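Local coordinates for protein TatD-related deoxyribonuclease (Thermotoga maritima, PDB 1J6O) that probably acts as a metal-dependent DNA nuclease that hydrolyses ester bonds, as expected of a TatD-type deoxyribonuclease built on a TIM barrel, at residues N39-V44 and K231-V236; K79-D84 and Q118-V123; V98-E103 and R261-V266; E124-A129 and Y148-T153; V204-I209 and D252-E257. All coordinates share one frame; numbering follows the deposited sequence.

Interaction 1 of 5, residues N39-V44 and K231-V236; sequences NNIEFV and KYLKYV
K231, I41 and N39 bury the most surface where the turn leading into strand 41-47, and the first residue of that strand, meet the 3-10 turn and the start of helix 233-244. The N39 amide is the polar half, yet no hydrogen bond crosses: K231 CB sits 3.6 Å from N39 CG and at nearly equal distance from OD1 and ND2, lying over the amide group rather than beside either of its ends. The two side chains cross obliquely. K231 CG is wedged between its own backbone N and carbonyl carbon (chi1 72°), and the chain then runs fully extended, so that CD still skirts the amide, 3.9 Å from N39 ND2, while the ammonium end leads away from the strand. N39 ND2 has a weak hydrogen bond to S35 O, which gives the amide a polar partner of its own. Deeper in, the contact turns apolar: I41 CD1 reaches L233 CD2 at 4.3 Å, a loose approach between buried residues. The junction belongs to the TIM barrel, joining its second strand to the helix that follows the last one. L233 also packs on M13 and D15 of strand 13-18 and on L211 of strand 209-211, and backbone bonds tie N40 and E42 to M13.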
# COMPACT_ATOMS: atom_id res chain seq x y z
N ASN A 39 -10.57 17.47 2.23
CA ASN A 39 -9.46 17.08 3.08
C ASN A 39 -8.10 16.97 2.40
O ASN A 39 -7.17 16.42 2.99
CB ASN A 39 -9.81 15.77 3.81
CG ASN A 39 -10.77 16.00 4.97
OD1 ASN A 39 -10.49 16.78 5.88
ND2 ASN A 39 -11.90 15.31 4.95
N ASN A 40 -8.00 17.49 1.18
CA ASN A 40 -6.77 17.48 0.39
C ASN A 40 -6.23 16.11 -0.00
O ASN A 40 -5.00 15.91 -0.14
CB ASN A 40 -5.67 18.26 1.13
CG ASN A 40 -6.08 19.69 1.42
OD1 ASN A 40 -5.98 20.09 2.69
ND2 ASN A 40 -6.48 20.42 0.52
N ILE A 41 -7.14 15.15 -0.14
CA ILE A 41 -6.74 13.81 -0.53
C ILE A 41 -6.97 13.78 -2.04
O ILE A 41 -8.12 13.79 -2.50
CB ILE A 41 -7.64 12.72 0.13
CG1 ILE A 41 -7.49 12.73 1.66
CG2 ILE A 41 -7.25 11.35 -0.44
CD1 ILE A 41 -6.08 12.46 2.17
N GLU A 42 -5.89 13.73 -2.82
CA GLU A 42 -6.01 13.70 -4.28
C GLU A 42 -6.64 12.42 -4.83
O GLU A 42 -7.45 12.45 -5.77
CB GLU A 42 -4.66 13.95 -4.89
CG GLU A 42 -4.64 14.08 -6.36
CD GLU A 42 -3.29 14.52 -6.84
OE1 GLU A 42 -2.85 15.62 -6.41
OE2 GLU A 42 -2.67 13.78 -7.62
N PHE A 43 -6.21 11.27 -4.30
CA PHE A 43 -6.76 9.98 -4.71
C PHE A 43 -6.29 8.95 -3.73
O PHE A 43 -5.43 9.23 -2.88
CB PHE A 43 -6.37 9.54 -6.16
CG PHE A 43 -4.92 9.11 -6.35
CD1 PHE A 43 -3.95 10.04 -6.70
CD2 PHE A 43 -4.55 7.76 -6.27
CE1 PHE A 43 -2.64 9.64 -6.96
CE2 PHE A 43 -3.25 7.35 -6.52
CZ PHE A 43 -2.29 8.27 -6.87
N VAL A 44 -6.91 7.79 -3.78
CA VAL A 44 -6.48 6.74 -2.86
C VAL A 44 -6.41 5.45 -3.65
O VAL A 44 -7.08 5.30 -4.69
CB VAL A 44 -7.46 6.52 -1.65
CG1 VAL A 44 -7.87 7.85 -1.03
CG2 VAL A 44 -8.63 5.66 -2.07
N LYS A 231 -8.36 11.14 5.85
CA LYS A 231 -8.05 12.49 6.31
C LYS A 231 -7.06 12.55 7.47
O LYS A 231 -6.51 13.62 7.75
CB LYS A 231 -9.33 13.22 6.70
CG LYS A 231 -9.94 12.73 7.99
CD LYS A 231 -11.21 13.50 8.30
CE LYS A 231 -11.83 12.98 9.58
NZ LYS A 231 -13.14 13.64 9.84
N TYR A 232 -6.82 11.44 8.16
CA TYR A 232 -5.87 11.46 9.26
C TYR A 232 -4.46 11.38 8.73
O TYR A 232 -3.51 11.37 9.50
CB TYR A 232 -6.08 10.31 10.23
CG TYR A 232 -7.39 10.34 10.98
CD1 TYR A 232 -8.09 11.55 11.17
CD2 TYR A 232 -7.93 9.19 11.53
CE1 TYR A 232 -9.28 11.58 11.89
CE2 TYR A 232 -9.11 9.20 12.24
CZ TYR A 232 -9.79 10.40 12.42
OH TYR A 232 -10.96 10.42 13.14
N LEU A 233 -4.32 11.30 7.41
CA LEU A 233 -3.01 11.22 6.82
C LEU A 233 -2.20 12.49 7.15
O LEU A 233 -0.97 12.46 7.15
CB LEU A 233 -3.17 11.05 5.30
CG LEU A 233 -2.13 10.28 4.52
CD1 LEU A 233 -1.68 9.03 5.27
CD2 LEU A 233 -2.72 9.96 3.14
N LYS A 234 -2.90 13.60 7.43
CA LYS A 234 -2.20 14.85 7.75
C LYS A 234 -1.19 14.74 8.90
O LYS A 234 -0.17 15.42 8.89
CB LYS A 234 -3.21 15.95 8.08
CG LYS A 234 -4.05 15.67 9.30
CD LYS A 234 -5.31 16.55 9.32
CE LYS A 234 -5.03 17.97 9.73
NZ LYS A 234 -4.16 18.67 8.75
N TYR A 235 -1.49 13.90 9.88
CA TYR A 235 -0.62 13.70 11.03
C TYR A 235 0.62 12.95 10.63
O TYR A 235 1.69 13.17 11.24
CB TYR A 235 -1.38 12.94 12.13
CG TYR A 235 -2.59 13.72 12.60
CD1 TYR A 235 -2.44 14.88 13.35
CD2 TYR A 235 -3.87 13.35 12.20
CE1 TYR A 235 -3.55 15.66 13.69
CE2 TYR A 235 -4.97 14.12 12.52
CZ TYR A 235 -4.81 15.28 13.26
OH TYR A 235 -5.92 16.04 13.53
N VAL A 236 0.50 12.09 9.62
CA VAL A 236 1.65 11.31 9.15
C VAL A 236 2.59 12.28 8.44
O VAL A 236 3.81 12.20 8.61
CB VAL A 236 1.19 10.18 8.17
CG1 VAL A 236 2.41 9.48 7.53
CG2 VAL A 236 0.36 9.15 8.96

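Interaction 2 of 5, residues K79-D84 and Q118-V123; sequences KEVPED and QKRVFV
V81 and V121 meet tip to tip, with V81 CG2 4.0 Å from V121 CG2. The same methyl of V81 lies at the edge of the R120 guanidinium, near its plane, 4.2 Å from NH2; here the two side chains run past each other in opposite directions. R120 reaches this place by a chain bent at chi2 and chi3 (149° and -126°), which swings its end back toward the loop. Beside this apolar contact a water bridges the two segments, accepting from R120 NH2 at 2.6 Å and donating to E83 O at 3.1 Å. R120 NH2 also forms a salt bridge with E124, one turn further along the helix, so this nitrogen is held from both the helix and the loop. F85 of helix 85-92 packs on R120 and V121, and V81 also touches V73. In the TIM barrel this sets the loop after strand 67-71 against helix 115-132, which follows the next strand, 98-107.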
# COMPACT_ATOMS: atom_id res chain seq x y z
N LYS A 79 -3.79 -20.15 1.76
CA LYS A 79 -4.22 -21.54 1.76
C LYS A 79 -5.64 -21.68 1.23
O LYS A 79 -6.09 -22.79 1.01
CB LYS A 79 -4.15 -22.14 3.18
CG LYS A 79 -5.12 -21.53 4.19
CD LYS A 79 -4.85 -22.10 5.59
CE LYS A 79 -5.49 -21.25 6.69
NZ LYS A 79 -6.96 -21.12 6.53
N GLU A 80 -6.32 -20.55 1.03
CA GLU A 80 -7.70 -20.51 0.53
C GLU A 80 -7.90 -20.24 -0.97
O GLU A 80 -9.03 -20.31 -1.48
CB GLU A 80 -8.51 -19.44 1.29
CG GLU A 80 -8.33 -19.43 2.81
CD GLU A 80 -8.80 -20.71 3.48
OE1 GLU A 80 -9.27 -21.64 2.77
OE2 GLU A 80 -8.71 -20.77 4.72
N VAL A 81 -6.82 -19.96 -1.69
CA VAL A 81 -7.01 -19.69 -3.12
C VAL A 81 -7.50 -20.85 -3.98
O VAL A 81 -7.04 -21.99 -3.84
CB VAL A 81 -5.71 -19.12 -3.78
CG1 VAL A 81 -5.28 -17.83 -3.07
CG2 VAL A 81 -4.60 -20.17 -3.73
N PRO A 82 -8.43 -20.56 -4.89
CA PRO A 82 -8.99 -21.55 -5.81
C PRO A 82 -7.91 -21.78 -6.84
O PRO A 82 -7.01 -20.95 -6.99
CB PRO A 82 -10.20 -20.82 -6.41
CG PRO A 82 -10.49 -19.72 -5.44
CD PRO A 82 -9.14 -19.28 -5.01
N GLU A 83 -7.99 -22.88 -7.58
CA GLU A 83 -7.00 -23.20 -8.59
C GLU A 83 -6.86 -22.13 -9.68
O GLU A 83 -5.77 -21.94 -10.22
CB GLU A 83 -7.34 -24.56 -9.25
N ASP A 84 -7.94 -21.44 -10.00
CA ASP A 84 -7.89 -20.42 -11.03
C ASP A 84 -7.82 -19.01 -10.48
O ASP A 84 -8.21 -18.06 -11.16
CB ASP A 84 -9.12 -20.56 -11.93
N GLN A 118 2.33 -19.63 1.34
CA GLN A 118 2.38 -18.16 1.17
C GLN A 118 3.34 -17.83 0.03
O GLN A 118 3.06 -17.00 -0.84
CB GLN A 118 2.92 -17.49 2.43
CG GLN A 118 1.94 -17.48 3.60
CD GLN A 118 2.47 -16.66 4.73
OE1 GLN A 118 3.06 -15.59 4.50
NE2 GLN A 118 2.27 -17.13 5.96
N LYS A 119 4.51 -18.46 0.07
CA LYS A 119 5.51 -18.23 -0.97
C LYS A 119 5.00 -18.51 -2.37
O LYS A 119 5.22 -17.70 -3.26
CB LYS A 119 6.75 -19.09 -0.72
CG LYS A 119 7.62 -18.59 0.39
CD LYS A 119 8.76 -19.58 0.59
CE LYS A 119 9.82 -19.10 1.54
NZ LYS A 119 10.93 -20.12 1.55
N ARG A 120 4.30 -19.63 -2.59
CA ARG A 120 3.83 -19.89 -3.94
C ARG A 120 2.78 -18.89 -4.43
O ARG A 120 2.81 -18.47 -5.59
CB ARG A 120 3.31 -21.33 -4.10
CG ARG A 120 1.93 -21.59 -3.56
CD ARG A 120 1.20 -22.69 -4.35
NE ARG A 120 -0.10 -22.18 -4.81
CZ ARG A 120 -0.58 -22.32 -6.04
NH1 ARG A 120 0.11 -22.97 -6.97
NH2 ARG A 120 -1.74 -21.75 -6.35
N VAL A 121 1.87 -18.52 -3.55
CA VAL A 121 0.80 -17.56 -3.87
C VAL A 121 1.39 -16.17 -4.16
O VAL A 121 0.90 -15.44 -5.04
CB VAL A 121 -0.22 -17.50 -2.70
CG1 VAL A 121 -1.19 -16.32 -2.86
CG2 VAL A 121 -1.02 -18.83 -2.65
N PHE A 122 2.44 -15.83 -3.42
CA PHE A 122 3.13 -14.54 -3.57
C PHE A 122 3.85 -14.56 -4.93
O PHE A 122 3.74 -13.64 -5.74
CB PHE A 122 4.13 -14.37 -2.43
CG PHE A 122 4.97 -13.10 -2.51
CD1 PHE A 122 4.44 -11.91 -3.02
CD2 PHE A 122 6.23 -13.07 -1.95
CE1 PHE A 122 5.17 -10.72 -2.95
CE2 PHE A 122 6.98 -11.87 -1.87
CZ PHE A 122 6.45 -10.70 -2.37
N VAL A 123 4.57 -15.65 -5.18
CA VAL A 123 5.28 -15.77 -6.45
C VAL A 123 4.32 -15.68 -7.63
O VAL A 123 4.59 -15.01 -8.61
CB VAL A 123 6.08 -17.10 -6.52
CG1 VAL A 123 6.53 -17.37 -7.95
CG2 VAL A 123 7.27 -17.02 -5.59
O HOH W 1 -3.77 -22.28 -7.85

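Interaction 3 of 5, residues V98-E103 and R261-V266; sequences VVAIGE and RIFLEV
V99 and F263 bring their CA atoms to 5.7 Å where the beginning of strand 98-107 runs past the last turns of helix 248-264, a helix that widens here into a pi-type turn. V99 packs on the helix backbone itself, its CB 3.5 Å from F263 O. Its CG2, lodged between the backbone N and the carbonyl carbon of V99 (chi1 -60° for CG1), approaches the aromatic ring obliquely, 4.0 Å from F263 CD1, and the two side chains cross at about a right angle. A100 takes the ring edge instead: its CB lies near the ring plane, 3.9 Å from F263 CE1. One ring face is occupied from within the helix by I262 CG2, 3.7 Å above its centre. In the TIM barrel this sets the end of the last helix against the fourth strand, and F263 and L264 also touch V45 and F43 of the second. The same strand leads to E103, a predicted ligand of the first divalent metal, which follows a cis peptide bond and is hydrogen-bonded through OE1 to H17 NE2. V99 O, buried by the contact, has no hydrogen-bonding partner in the model. At the outer margin V99 CG1 comes within 4.4 Å of L264 CD2.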
# COMPACT_ATOMS: atom_id res chain seq x y z
N VAL A 98 -8.16 -0.74 -12.06
CA VAL A 98 -7.15 -1.57 -11.37
C VAL A 98 -5.76 -1.06 -11.76
O VAL A 98 -5.35 -1.13 -12.94
CB VAL A 98 -7.30 -3.05 -11.71
CG1 VAL A 98 -6.15 -3.85 -11.09
CG2 VAL A 98 -8.63 -3.55 -11.15
N VAL A 99 -5.02 -0.58 -10.76
CA VAL A 99 -3.69 -0.03 -11.01
C VAL A 99 -2.55 -0.78 -10.35
O VAL A 99 -1.39 -0.38 -10.45
CB VAL A 99 -3.64 1.44 -10.49
CG1 VAL A 99 -4.69 2.30 -11.22
CG2 VAL A 99 -3.98 1.48 -8.99
N ALA A 100 -2.86 -1.89 -9.70
CA ALA A 100 -1.81 -2.64 -9.05
C ALA A 100 -2.32 -4.00 -8.67
O ALA A 100 -3.52 -4.26 -8.74
CB ALA A 100 -1.37 -1.89 -7.77
N ILE A 101 -1.38 -4.87 -8.31
CA ILE A 101 -1.66 -6.23 -7.88
C ILE A 101 -1.19 -6.26 -6.43
O ILE A 101 -0.03 -5.92 -6.12
CB ILE A 101 -0.86 -7.32 -8.69
CG1 ILE A 101 -1.35 -7.39 -10.13
CG2 ILE A 101 -1.07 -8.72 -8.02
CD1 ILE A 101 -2.81 -7.80 -10.28
N GLY A 102 -2.11 -6.65 -5.54
CA GLY A 102 -1.84 -6.74 -4.11
C GLY A 102 -3.17 -6.47 -3.42
O GLY A 102 -4.12 -6.03 -4.07
N GLU A 103 -3.26 -6.63 -2.11
CA GLU A 103 -2.16 -7.02 -1.23
C GLU A 103 -1.62 -8.44 -1.43
O GLU A 103 -2.37 -9.40 -1.59
CB GLU A 103 -2.63 -6.83 0.22
CG GLU A 103 -1.55 -6.39 1.16
CD GLU A 103 -2.08 -5.88 2.49
OE1 GLU A 103 -3.14 -5.21 2.53
OE2 GLU A 103 -1.41 -6.15 3.51
N ARG A 261 3.28 8.76 -10.09
CA ARG A 261 4.13 8.06 -11.02
C ARG A 261 3.97 6.55 -10.98
O ARG A 261 3.88 5.89 -12.01
CB ARG A 261 5.59 8.43 -10.75
CG ARG A 261 6.57 7.82 -11.73
CD ARG A 261 8.02 8.09 -11.32
NE ARG A 261 8.40 7.34 -10.12
CZ ARG A 261 8.66 7.90 -8.95
NH1 ARG A 261 8.59 9.22 -8.80
NH2 ARG A 261 8.99 7.13 -7.91
N ILE A 262 3.91 6.01 -9.78
CA ILE A 262 3.77 4.56 -9.63
C ILE A 262 2.44 3.97 -10.07
O ILE A 262 2.39 3.02 -10.85
CB ILE A 262 4.00 4.15 -8.14
CG1 ILE A 262 5.48 4.35 -7.79
CG2 ILE A 262 3.66 2.68 -7.92
CD1 ILE A 262 5.79 4.16 -6.31
N PHE A 263 1.37 4.56 -9.58
CA PHE A 263 0.04 4.07 -9.89
C PHE A 263 -0.73 4.64 -11.05
O PHE A 263 -1.50 3.90 -11.69
CB PHE A 263 -0.79 4.23 -8.61
CG PHE A 263 -0.25 3.46 -7.44
CD1 PHE A 263 -0.39 2.09 -7.39
CD2 PHE A 263 0.38 4.12 -6.39
CE1 PHE A 263 0.09 1.37 -6.30
CE2 PHE A 263 0.88 3.42 -5.29
CZ PHE A 263 0.73 2.04 -5.24
N LEU A 264 -0.53 5.91 -11.35
CA LEU A 264 -1.30 6.49 -12.45
C LEU A 264 -0.69 6.65 -13.82
O LEU A 264 -1.43 6.86 -14.78
CB LEU A 264 -1.88 7.82 -12.01
CG LEU A 264 -2.73 7.69 -10.75
CD1 LEU A 264 -3.36 9.04 -10.39
CD2 LEU A 264 -3.80 6.60 -10.94
N GLU A 265 0.62 6.57 -13.93
CA GLU A 265 1.22 6.73 -15.24
C GLU A 265 0.82 5.58 -16.14
O GLU A 265 0.79 4.42 -15.72
CB GLU A 265 2.74 6.82 -15.11
CG GLU A 265 3.36 7.82 -16.09
CD GLU A 265 4.73 8.30 -15.65
OE1 GLU A 265 5.74 7.59 -15.89
OE2 GLU A 265 4.79 9.40 -15.06
N VAL A 266 0.48 5.90 -17.38
CA VAL A 266 0.08 4.88 -18.33
C VAL A 266 1.28 3.95 -18.55
O VAL A 266 2.38 4.41 -18.87
CB VAL A 266 -0.37 5.50 -19.67
CG1 VAL A 266 -0.80 4.41 -20.64
CG2 VAL A 266 -1.51 6.46 -19.45

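Interaction 4 of 5, residues E124-A129 and Y148-T153; sequences EQIELA and YEILRT
E149 O, on the helix whose I150 and L151 meet I126, is gripped twice by T153: the hydroxyl OG1 donates to it at 2.6 Å, and the T153 backbone N adds a weak bond. The hydroxyl donor comes in tilted 31° from the carbonyl plane, with a C=O...OG1 angle of 147°. The two helices, 115-132 and 144-153, are successive outer helices of the TIM barrel, each following its own strand, and between 124-129 and 148-153 the contact is made by apolar side chains. I126 supplies the whole of the 124-129 side. Its CG1 lies anti to the carbonyl carbon (chi1 -73°) and the chain is extended at chi2, which carries CD1 across to the other helix. There the one methyl serves two partners, meeting I150 obliquely and L151 at about a right angle. The CB of L151 points to the side of I126, yet the end of the chain comes nearer, and CD2 also touches I126 CG1. L156, in the loop beyond, packs against both I126 and L151, while F176 and L179 of helix 170-179 lie against L151 as well. The CD1 atom of I126 is 3.6 Å from I150 CG2 and 3.6 Å from L151 CD2.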
# COMPACT_ATOMS: atom_id res chain seq x y z
N GLU A 124 3.18 -16.35 -7.54
CA GLU A 124 2.24 -16.30 -8.63
C GLU A 124 1.67 -14.91 -8.91
O GLU A 124 1.39 -14.58 -10.06
CB GLU A 124 1.13 -17.33 -8.39
CG GLU A 124 1.72 -18.72 -8.14
CD GLU A 124 0.73 -19.86 -8.20
OE1 GLU A 124 -0.34 -19.75 -7.58
OE2 GLU A 124 1.03 -20.90 -8.85
N GLN A 125 1.53 -14.09 -7.87
CA GLN A 125 1.00 -12.74 -8.07
C GLN A 125 2.09 -11.82 -8.63
O GLN A 125 1.82 -10.90 -9.43
CB GLN A 125 0.42 -12.21 -6.78
CG GLN A 125 -0.90 -12.90 -6.46
CD GLN A 125 -1.51 -12.45 -5.16
OE1 GLN A 125 -2.18 -11.41 -5.11
NE2 GLN A 125 -1.27 -13.20 -4.11
N ILE A 126 3.33 -12.06 -8.21
CA ILE A 126 4.45 -11.26 -8.70
C ILE A 126 4.50 -11.56 -10.20
O ILE A 126 4.68 -10.65 -11.02
CB ILE A 126 5.77 -11.73 -8.05
CG1 ILE A 126 5.81 -11.27 -6.59
CG2 ILE A 126 6.96 -11.22 -8.85
CD1 ILE A 126 7.00 -11.88 -5.83
N GLU A 127 4.36 -12.84 -10.57
CA GLU A 127 4.40 -13.20 -12.00
C GLU A 127 3.26 -12.55 -12.77
O GLU A 127 3.44 -12.12 -13.93
CB GLU A 127 4.38 -14.73 -12.18
CG GLU A 127 5.61 -15.32 -11.54
CD GLU A 127 5.73 -16.84 -11.69
OE1 GLU A 127 4.74 -17.56 -11.42
OE2 GLU A 127 6.82 -17.29 -12.03
N LEU A 128 2.08 -12.47 -12.15
CA LEU A 128 0.96 -11.85 -12.84
C LEU A 128 1.24 -10.34 -13.04
O LEU A 128 0.96 -9.78 -14.10
CB LEU A 128 -0.33 -12.02 -12.05
CG LEU A 128 -1.53 -11.26 -12.63
CD1 LEU A 128 -1.92 -11.80 -14.00
CD2 LEU A 128 -2.70 -11.39 -11.68
N ALA A 129 1.76 -9.69 -12.01
CA ALA A 129 2.06 -8.26 -12.12
C ALA A 129 3.08 -8.01 -13.25
O ALA A 129 2.98 -7.03 -14.00
CB ALA A 129 2.58 -7.73 -10.78
N TYR A 148 12.64 -10.54 0.04
CA TYR A 148 13.70 -9.99 -0.81
C TYR A 148 14.20 -11.05 -1.79
O TYR A 148 14.27 -10.81 -2.99
CB TYR A 148 14.88 -9.51 0.03
CG TYR A 148 15.96 -8.87 -0.81
CD1 TYR A 148 15.78 -7.59 -1.37
CD2 TYR A 148 17.18 -9.52 -1.04
CE1 TYR A 148 16.80 -6.98 -2.13
CE2 TYR A 148 18.19 -8.92 -1.79
CZ TYR A 148 18.00 -7.65 -2.33
OH TYR A 148 19.00 -7.07 -3.10
N GLU A 149 14.56 -12.22 -1.27
CA GLU A 149 15.05 -13.32 -2.11
C GLU A 149 14.07 -13.62 -3.25
O GLU A 149 14.46 -13.78 -4.40
CB GLU A 149 15.24 -14.58 -1.27
CG GLU A 149 16.56 -14.67 -0.50
CD GLU A 149 17.76 -14.86 -1.42
OE1 GLU A 149 17.65 -15.64 -2.40
OE2 GLU A 149 18.81 -14.24 -1.16
N ILE A 150 12.78 -13.70 -2.92
CA ILE A 150 11.77 -13.99 -3.92
C ILE A 150 11.65 -12.90 -4.98
O ILE A 150 11.66 -13.17 -6.18
CB ILE A 150 10.40 -14.19 -3.25
CG1 ILE A 150 10.42 -15.48 -2.43
CG2 ILE A 150 9.30 -14.24 -4.30
CD1 ILE A 150 9.11 -15.75 -1.67
N LEU A 151 11.55 -11.66 -4.54
CA LEU A 151 11.42 -10.54 -5.49
C LEU A 151 12.62 -10.40 -6.43
O LEU A 151 12.45 -10.26 -7.65
CB LEU A 151 11.19 -9.25 -4.71
CG LEU A 151 9.80 -9.19 -4.06
CD1 LEU A 151 9.74 -8.21 -2.91
CD2 LEU A 151 8.79 -8.84 -5.14
N ARG A 152 13.82 -10.47 -5.88
CA ARG A 152 15.01 -10.34 -6.72
C ARG A 152 15.17 -11.53 -7.65
O ARG A 152 15.88 -11.45 -8.65
CB ARG A 152 16.26 -10.17 -5.85
CG ARG A 152 16.71 -11.40 -5.06
CD ARG A 152 18.14 -11.20 -4.53
NE ARG A 152 18.75 -12.42 -3.98
CZ ARG A 152 18.66 -13.63 -4.54
NH1 ARG A 152 17.96 -13.80 -5.66
NH2 ARG A 152 19.28 -14.67 -3.98
N THR A 153 14.49 -12.62 -7.34
CA THR A 153 14.57 -13.82 -8.16
C THR A 153 13.89 -13.68 -9.53
O THR A 153 14.37 -14.24 -10.51
CB THR A 153 13.97 -15.06 -7.44
OG1 THR A 153 14.82 -15.42 -6.34
CG2 THR A 153 13.86 -16.25 -8.40

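Interaction 5 of 5, residues V204-I209 and D252-E257; sequences VGLEYI and DEATTE
I209 and T255 make the tighter, buried half of this contact. T255 CG2 lies 3.4 Å from I209 O and 3.9 Å from I209 CG1, and the two side chains cross at a slant. The T255 methyl points away from its own carbonyl carbon and toward I209, where strand 209-211 begins, while the hydroxyl turns elsewhere: OG1 (chi1 54°) bonds back to V251 O in its own helix. I209 O is itself used, by a hydrogen bond from N258 ND2. The other half is more open to solvent. L206 and A254, both partly exposed, meet through their CB atoms at 3.8 Å, and L206 CD1 lies against the same alanine methyl. No hydrogen bond joins the two segments directly. The loop links helix 195-204 to strand 209-211, the last of the TIM barrel, and rests on helix 248-264, while L206 also packs on I240 and L244 of helix 233-244.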
# COMPACT_ATOMS: atom_id res chain seq x y z
N VAL A 204 16.27 7.59 4.69
CA VAL A 204 15.81 7.36 3.32
C VAL A 204 15.42 8.61 2.54
O VAL A 204 15.72 8.72 1.35
CB VAL A 204 14.63 6.37 3.33
CG1 VAL A 204 14.07 6.21 1.93
CG2 VAL A 204 15.12 5.01 3.86
N GLY A 205 14.73 9.54 3.19
CA GLY A 205 14.35 10.74 2.47
C GLY A 205 13.08 10.61 1.65
O GLY A 205 12.54 9.52 1.45
N LEU A 206 12.63 11.75 1.13
CA LEU A 206 11.42 11.81 0.34
C LEU A 206 11.37 11.16 -1.03
O LEU A 206 10.30 10.90 -1.54
CB LEU A 206 10.97 13.27 0.20
CG LEU A 206 10.53 13.98 1.50
CD1 LEU A 206 10.12 15.40 1.15
CD2 LEU A 206 9.33 13.27 2.13
N GLU A 207 12.52 10.90 -1.65
CA GLU A 207 12.51 10.29 -2.96
C GLU A 207 12.01 8.85 -2.96
O GLU A 207 11.60 8.32 -4.00
CB GLU A 207 13.93 10.33 -3.55
CG GLU A 207 14.00 9.99 -5.01
CD GLU A 207 15.44 9.92 -5.53
OE1 GLU A 207 16.27 10.75 -5.09
OE2 GLU A 207 15.72 9.06 -6.39
N TYR A 208 12.01 8.21 -1.80
CA TYR A 208 11.58 6.82 -1.75
C TYR A 208 10.38 6.45 -0.90
O TYR A 208 10.21 5.29 -0.55
CB TYR A 208 12.77 5.97 -1.31
CG TYR A 208 13.96 6.18 -2.20
CD1 TYR A 208 13.88 5.84 -3.55
CD2 TYR A 208 15.12 6.77 -1.73
CE1 TYR A 208 14.94 6.10 -4.43
CE2 TYR A 208 16.20 7.04 -2.61
CZ TYR A 208 16.08 6.70 -3.95
OH TYR A 208 17.09 6.96 -4.85
N ILE A 209 9.54 7.41 -0.57
CA ILE A 209 8.39 7.06 0.25
C ILE A 209 7.04 7.57 -0.25
O ILE A 209 6.96 8.56 -0.96
CB ILE A 209 8.56 7.63 1.67
CG1 ILE A 209 8.69 9.14 1.60
CG2 ILE A 209 9.84 7.07 2.34
CD1 ILE A 209 8.66 9.83 2.95
N ASP A 252 4.27 16.58 1.02
CA ASP A 252 3.10 16.34 0.18
C ASP A 252 3.41 16.28 -1.29
O ASP A 252 2.94 15.40 -1.99
CB ASP A 252 2.04 17.43 0.37
CG ASP A 252 1.37 17.40 1.73
OD1 ASP A 252 1.32 16.34 2.37
OD2 ASP A 252 0.87 18.46 2.16
N GLU A 253 4.19 17.25 -1.78
CA GLU A 253 4.53 17.26 -3.19
C GLU A 253 5.27 16.03 -3.63
O GLU A 253 4.90 15.40 -4.62
CB GLU A 253 5.36 18.50 -3.55
CG GLU A 253 5.79 18.49 -5.00
N ALA A 254 6.34 15.71 -2.90
CA ALA A 254 7.16 14.56 -3.19
C ALA A 254 6.42 13.23 -3.12
O ALA A 254 6.50 12.41 -4.05
CB ALA A 254 8.39 14.56 -2.24
N THR A 255 5.69 12.98 -2.03
CA THR A 255 4.98 11.70 -1.93
C THR A 255 3.85 11.55 -2.95
O THR A 255 3.60 10.46 -3.45
CB THR A 255 4.42 11.47 -0.49
OG1 THR A 255 3.61 12.58 -0.09
CG2 THR A 255 5.60 11.29 0.49
N THR A 256 3.16 12.65 -3.23
CA THR A 256 2.08 12.61 -4.20
C THR A 256 2.66 12.35 -5.59
O THR A 256 2.10 11.54 -6.35
CB THR A 256 1.27 13.94 -4.14
OG1 THR A 256 0.49 13.94 -2.94
CG2 THR A 256 0.33 14.07 -5.34
N GLU A 257 3.77 13.01 -5.92
CA GLU A 257 4.40 12.80 -7.24
C GLU A 257 4.82 11.33 -7.32
O GLU A 257 4.64 10.65 -8.33
CB GLU A 257 5.64 13.68 -7.42
CG GLU A 257 6.38 13.40 -8.72
CD GLU A 257 7.50 14.41 -9.01
OE1 GLU A 257 7.27 15.63 -8.90
OE2 GLU A 257 8.62 13.96 -9.35

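Overall arrangement
All five contacts belong to one TIM barrel. Interactions 1, 3 and 5 are linked through helix 248-264: F43 CE1 of interaction 1 packs 3.6 Å from L264 CD1 of interaction 3, and E42 OE1 lies 3.7 Å from T256 CG2 of interaction 5. Interactions 2 and 4 share helix 115-132, where V123 CG2 touches I150 CG2 at 3.7 Å; I101 of interaction 3 packs on L128 of interaction 4. Interactions 1 and 2 lie on opposite sides of the chain's centre, their centres about 33 Å apart. Interaction 3 alone contains a predicted metal ligand, E103; the side chain of F263 is about 7 Å from that of H17, while those of V121 and L151 are about 10 Å from those of E103 and H139 respectively.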